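Local coordinates for protein cadherin-5 (Gallus gallus, PDB 3PPE) that mediates calcium-dependent, mainly homophilic adhesion between endothelial cells and helps couple actin fibres to their junctions, at residues E70-I75 with P87-I92; K107-S112 with T124-E129. All coordinates share one frame; numbering follows the deposited sequence.

Interaction 1: residues E70-I75 with P87-I92; sequences ELTAHI and PSKFII
Ser88 O takes a nearly straight hydrogen bond from Ala73 N (2.8 Å, 172° at the hydrogen), and the CA of Thr72 brings a C-H to the same oxygen at 3.4 Å. Ser88 N returns a bond to Ala73 O, and a second reciprocal pair joins Leu71 to Phe90, with Leu71 N to Phe90 O at 2.9 Å. These are the hydrogen-bonded pairs of an antiparallel hairpin; Thr72 with Lys89 and Glu70 with Ile91 are non-hydrogen-bonded. Leu71, Ala73, Ser88 and Phe90 share one face. Chi1 of 69° sets Phe90 CG between backbone N and carbonyl carbon, from where the ring reaches Leu71, whose CB lies over one ring face, 4.0 Å from the centroid (CH-pi). Ala73 CB reaches Phe90 CE1 at 3.8 Å. On the other face Thr72 CG2 presses tightly on Pro87 CB (3.5 Å); Pro87 CB also lies over the His74 ring, whose NE2 is hydrogen-bonded to Glu38 OE2. Trp4 of the second subunit hydrogen-bonds Ser88 OG and meets the Phe90 ring, and its Trp2 packs on Ala73 and Ser88: the hairpin helps form the acceptor site of the strand-swapped dimer. Strand 33-39 flanks 70-75 and strand 6-10 flanks 87-92, centring the hairpin in a four-stranded EC1 sheet.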
loop_
_atom_site.group_PDB
_atom_site.type_symbol
_atom_site.label_atom_id
_atom_site.label_comp_id
_atom_site.label_asym_id
_atom_site.label_seq_id
_atom_site.Cartn_x
_atom_site.Cartn_y
_atom_site.Cartn_z
ATOM N N GLU A 70 0.924 8.373 15.378
ATOM C CA GLU A 70 -0.372 9.031 15.533
ATOM C C GLU A 70 -0.365 10.348 14.760
ATOM O O GLU A 70 0.447 11.237 15.029
ATOM C CB GLU A 70 -0.655 9.282 17.039
ATOM C CG GLU A 70 -0.606 7.976 17.859
ATOM C CD GLU A 70 -1.213 8.061 19.257
ATOM O OE1 GLU A 70 -1.033 9.111 19.910
ATOM O OE2 GLU A 70 -1.872 7.060 19.707
ATOM N N LEU A 71 -1.239 10.459 13.774
ATOM C CA LEU A 71 -1.318 11.688 13.008
ATOM C C LEU A 71 -2.757 12.211 12.954
ATOM O O LEU A 71 -3.694 11.512 13.339
ATOM C CB LEU A 71 -0.773 11.475 11.586
ATOM C CG LEU A 71 0.748 11.410 11.328
ATOM C CD1 LEU A 71 1.347 10.045 11.746
ATOM C CD2 LEU A 71 0.948 11.578 9.846
ATOM N N THR A 72 -2.919 13.444 12.468
ATOM C CA THR A 72 -4.242 14.030 12.316
ATOM C C THR A 72 -4.319 14.638 10.937
ATOM O O THR A 72 -3.399 15.328 10.509
ATOM C CB THR A 72 -4.542 15.099 13.395
ATOM O OG1 THR A 72 -4.483 14.471 14.673
ATOM C CG2 THR A 72 -5.947 15.681 13.227
ATOM N N ALA A 73 -5.412 14.335 10.244
ATOM C CA ALA A 73 -5.632 14.815 8.901
ATOM C C ALA A 73 -6.583 16.017 8.890
ATOM O O ALA A 73 -7.513 16.090 9.686
ATOM C CB ALA A 73 -6.168 13.665 8.026
ATOM N N HIS A 74 -6.335 16.953 7.979
ATOM C CA HIS A 74 -7.288 18.021 7.697
ATOM C C HIS A 74 -7.577 18.124 6.202
ATOM O O HIS A 74 -7.035 17.360 5.403
ATOM C CB HIS A 74 -6.766 19.358 8.224
ATOM C CG HIS A 74 -6.106 19.262 9.566
ATOM N ND1 HIS A 74 -6.561 19.951 10.670
ATOM C CD2 HIS A 74 -5.025 18.559 9.981
ATOM C CE1 HIS A 74 -5.789 19.676 11.707
ATOM N NE2 HIS A 74 -4.850 18.834 11.315
ATOM N N ILE A 75 -8.433 19.070 5.833
ATOM C CA ILE A 75 -8.579 19.469 4.439
ATOM C C ILE A 75 -8.934 20.948 4.323
ATOM O O ILE A 75 -9.948 21.397 4.858
ATOM C CB ILE A 75 -9.659 18.634 3.724
ATOM C CG1 ILE A 75 -9.646 18.921 2.221
ATOM C CG2 ILE A 75 -11.031 18.920 4.314
ATOM C CD1 ILE A 75 -10.455 17.937 1.404
ATOM N N PRO A 87 -10.978 17.846 11.986
ATOM C CA PRO A 87 -9.769 17.073 11.745
ATOM C C PRO A 87 -10.033 15.564 12.016
ATOM O O PRO A 87 -11.027 15.214 12.652
ATOM C CB PRO A 87 -8.761 17.660 12.744
ATOM C CG PRO A 87 -9.596 18.337 13.818
ATOM C CD PRO A 87 -10.901 18.744 13.151
ATOM N N SER A 88 -9.182 14.678 11.530
ATOM C CA SER A 88 -9.451 13.245 11.695
ATOM C C SER A 88 -8.165 12.559 12.147
ATOM O O SER A 88 -7.172 12.555 11.421
ATOM C CB SER A 88 -9.955 12.643 10.378
ATOM O OG SER A 88 -10.207 11.267 10.523
ATOM N N LYS A 89 -8.174 12.037 13.372
ATOM C CA LYS A 89 -7.050 11.256 13.889
ATOM C C LYS A 89 -6.928 9.879 13.226
ATOM O O LYS A 89 -7.911 9.183 13.009
ATOM C CB LYS A 89 -7.205 11.037 15.405
ATOM C CG LYS A 89 -7.087 12.283 16.279
ATOM C CD LYS A 89 -7.088 11.874 17.784
ATOM C CE LYS A 89 -8.470 11.964 18.449
ATOM N NZ LYS A 89 -8.659 13.167 19.388
ATOM N N PHE A 90 -5.690 9.452 12.978
ATOM C CA PHE A 90 -5.444 8.146 12.406
ATOM C C PHE A 90 -4.080 7.658 12.855
ATOM O O PHE A 90 -3.262 8.430 13.392
ATOM C CB PHE A 90 -5.621 8.144 10.860
ATOM C CG PHE A 90 -4.562 8.923 10.089
ATOM C CD1 PHE A 90 -4.623 10.314 9.986
ATOM C CD2 PHE A 90 -3.531 8.245 9.446
ATOM C CE1 PHE A 90 -3.649 11.035 9.272
ATOM C CE2 PHE A 90 -2.559 8.927 8.730
ATOM C CZ PHE A 90 -2.595 10.334 8.647
ATOM N N ILE A 91 -3.825 6.375 12.641
ATOM C CA ILE A 91 -2.526 5.815 13.002
ATOM C C ILE A 91 -1.911 5.189 11.763
ATOM O O ILE A 91 -2.585 4.489 11.011
ATOM C CB ILE A 91 -2.657 4.796 14.184
ATOM C CG1 ILE A 91 -3.003 5.564 15.478
ATOM C CG2 ILE A 91 -1.378 3.940 14.330
ATOM C CD1 ILE A 91 -3.472 4.689 16.735
ATOM N N ILE A 92 -0.640 5.503 11.536
ATOM C CA ILE A 92 0.161 4.800 10.554
ATOM C C ILE A 92 0.880 3.683 11.339
ATOM O O ILE A 92 1.693 3.966 12.216
ATOM C CB ILE A 92 1.198 5.747 9.848
ATOM C CG1 ILE A 92 0.490 6.824 8.973
ATOM C CG2 ILE A 92 2.114 4.882 8.961
ATOM C CD1 ILE A 92 1.458 7.909 8.444
#

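Interaction 2: residues K107-S112 with T124-E129; sequences KIFNGS and TKVTAE
Phe109 and Val126 carry the apolar part of this contact, their side chains crossing at about a right angle. Val126 CG1 stands over one face of the Phe109 ring, 3.9 Å from its centroid and 20° off the normal, a CH-pi contact displaced toward the rim beside CG and CD1. Phe109 CB points toward 124-129, and chi1 of -56° sets Phe109 CG anti to the carbonyl carbon, where it meets Val126 CG1 at 3.8 Å. An alanine in place of Phe109 would remove the ring from over Val126 CG1 and would probably open a gap between the sheets. Backbone groups meet the ring too: Thr127 O lies at its edge, 3.8 Å from Phe109 CZ. Farther along, Thr124 CB comes 4.1 Å from Gly111 CA. The polar bonds here are made by Lys125 NZ, to Thr127 OG1 (2.9 Å) and Val126 O (3.0 Å) in its own segment and to Ser158 O beyond it. No hydrogen bond crosses between the segments. Strand 108-114 pairs instead with 194-202, and 122-129 with 103-104 and 160-163, so Phe109 and Val126 meet between two sheets, as expected in the core of the Greek-key beta sandwich of a cadherin repeat, here EC2.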
loop_
_atom_site.group_PDB
_atom_site.type_symbol
_atom_site.label_atom_id
_atom_site.label_comp_id
_atom_site.label_asym_id
_atom_site.label_seq_id
_atom_site.Cartn_x
_atom_site.Cartn_y
_atom_site.Cartn_z
ATOM N N LYS A 107 24.715 -14.208 29.159
ATOM C CA LYS A 107 25.785 -14.984 28.536
ATOM C C LYS A 107 25.941 -16.403 29.122
ATOM O O LYS A 107 26.151 -17.363 28.380
ATOM C CB LYS A 107 27.096 -14.235 28.757
ATOM C CG LYS A 107 28.258 -14.799 27.936
ATOM C CD LYS A 107 28.115 -14.465 26.434
ATOM C CE LYS A 107 29.492 -14.551 25.769
ATOM N NZ LYS A 107 29.389 -14.652 24.274
ATOM N N ILE A 108 25.895 -16.490 30.458
ATOM C CA ILE A 108 26.017 -17.712 31.217
ATOM C C ILE A 108 24.830 -17.847 32.203
ATOM O O ILE A 108 24.531 -16.941 33.006
ATOM C CB ILE A 108 27.381 -17.781 31.965
ATOM C CG1 ILE A 108 28.576 -17.638 30.981
ATOM C CG2 ILE A 108 27.480 -19.066 32.798
ATOM C CD1 ILE A 108 29.947 -17.654 31.687
ATOM N N PHE A 109 24.121 -18.969 32.080
ATOM C CA PHE A 109 23.151 -19.419 33.071
ATOM C C PHE A 109 23.751 -20.492 33.989
ATOM O O PHE A 109 24.640 -21.237 33.604
ATOM C CB PHE A 109 21.900 -19.989 32.383
ATOM C CG PHE A 109 21.224 -19.034 31.424
ATOM C CD1 PHE A 109 21.676 -18.901 30.095
ATOM C CD2 PHE A 109 20.108 -18.314 31.833
ATOM C CE1 PHE A 109 21.010 -18.018 29.199
ATOM C CE2 PHE A 109 19.437 -17.493 30.959
ATOM C CZ PHE A 109 19.883 -17.318 29.650
ATOM N N ASN A 110 23.244 -20.578 35.208
ATOM C CA ASN A 110 23.737 -21.551 36.171
ATOM C C ASN A 110 22.570 -22.349 36.699
ATOM O O ASN A 110 21.491 -21.795 36.963
ATOM C CB ASN A 110 24.449 -20.834 37.341
ATOM C CG ASN A 110 25.702 -20.147 36.912
ATOM O OD1 ASN A 110 26.758 -20.764 36.818
ATOM N ND2 ASN A 110 25.601 -18.864 36.610
ATOM N N GLY A 111 22.766 -23.657 36.855
ATOM C CA GLY A 111 21.818 -24.448 37.607
ATOM C C GLY A 111 22.468 -25.609 38.305
ATOM O O GLY A 111 23.662 -25.840 38.197
ATOM N N SER A 112 21.651 -26.355 39.020
ATOM C CA SER A 112 22.149 -27.532 39.695
ATOM C C SER A 112 21.040 -28.566 39.786
ATOM O O SER A 112 19.844 -28.261 39.696
ATOM C CB SER A 112 22.702 -27.176 41.108
ATOM O OG SER A 112 21.629 -27.002 42.017
ATOM N N THR A 124 16.825 -26.203 35.232
ATOM C CA THR A 124 16.885 -24.770 35.219
ATOM C C THR A 124 16.209 -24.300 33.926
ATOM O O THR A 124 15.845 -25.134 33.085
ATOM C CB THR A 124 18.367 -24.274 35.328
ATOM O OG1 THR A 124 18.347 -22.893 35.624
ATOM C CG2 THR A 124 19.165 -24.487 34.051
ATOM N N LYS A 125 15.962 -22.999 33.799
ATOM C CA LYS A 125 15.309 -22.490 32.606
ATOM C C LYS A 125 16.239 -21.472 31.963
ATOM O O LYS A 125 16.828 -20.646 32.655
ATOM C CB LYS A 125 13.968 -21.810 32.917
ATOM C CG LYS A 125 13.154 -21.491 31.624
ATOM C CD LYS A 125 11.970 -20.597 31.883
ATOM C CE LYS A 125 11.237 -20.199 30.579
ATOM N NZ LYS A 125 12.103 -19.472 29.558
ATOM N N VAL A 126 16.402 -21.553 30.650
ATOM C CA VAL A 126 17.102 -20.495 29.909
ATOM C C VAL A 126 16.030 -19.711 29.123
ATOM O O VAL A 126 14.928 -20.235 28.887
ATOM C CB VAL A 126 18.277 -21.036 28.988
ATOM C CG1 VAL A 126 19.303 -21.839 29.833
ATOM C CG2 VAL A 126 17.788 -21.907 27.784
ATOM N N THR A 127 16.342 -18.489 28.714
ATOM C CA THR A 127 15.380 -17.629 28.011
ATOM C C THR A 127 16.123 -16.791 26.994
ATOM O O THR A 127 17.118 -16.146 27.339
ATOM C CB THR A 127 14.679 -16.652 29.009
ATOM O OG1 THR A 127 14.109 -17.395 30.072
ATOM C CG2 THR A 127 13.538 -15.801 28.329
ATOM N N ALA A 128 15.640 -16.807 25.753
ATOM C CA ALA A 128 16.059 -15.856 24.730
ATOM C C ALA A 128 14.845 -15.029 24.294
ATOM O O ALA A 128 13.704 -15.535 24.301
ATOM C CB ALA A 128 16.678 -16.586 23.542
ATOM N N GLU A 129 15.067 -13.752 23.978
ATOM C CA GLU A 129 13.973 -12.855 23.589
ATOM C C GLU A 129 14.216 -12.438 22.155
ATOM O O GLU A 129 15.347 -12.244 21.729
ATOM C CB GLU A 129 13.895 -11.595 24.474
ATOM C CG GLU A 129 13.853 -11.850 25.970
ATOM C CD GLU A 129 14.028 -10.570 26.776
ATOM O OE1 GLU A 129 14.918 -9.723 26.439
ATOM O OE2 GLU A 129 13.267 -10.400 27.756
#

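From the N terminus the chain first lays down strand 6-10 of EC1, then reaches interaction 1, where 87-92 turns back on 70-75 and closes a hairpin with eleven residues between the segments. It then passes through the calcium-binding residues Asp96 to Asn100 into EC2. There interaction 2 closes a second loop of the same length, 107-112 to 124-129, but between strands of different sheets. The two loops follow in series, neither nested nor crossed, and their nearest atoms are about 23 Å apart. Interaction 1 joins neighbours within one sheet of EC1, and its face bearing Ser88 and Phe90 is part of the dimer interface; interaction 2 ties the two sheets of EC2 together.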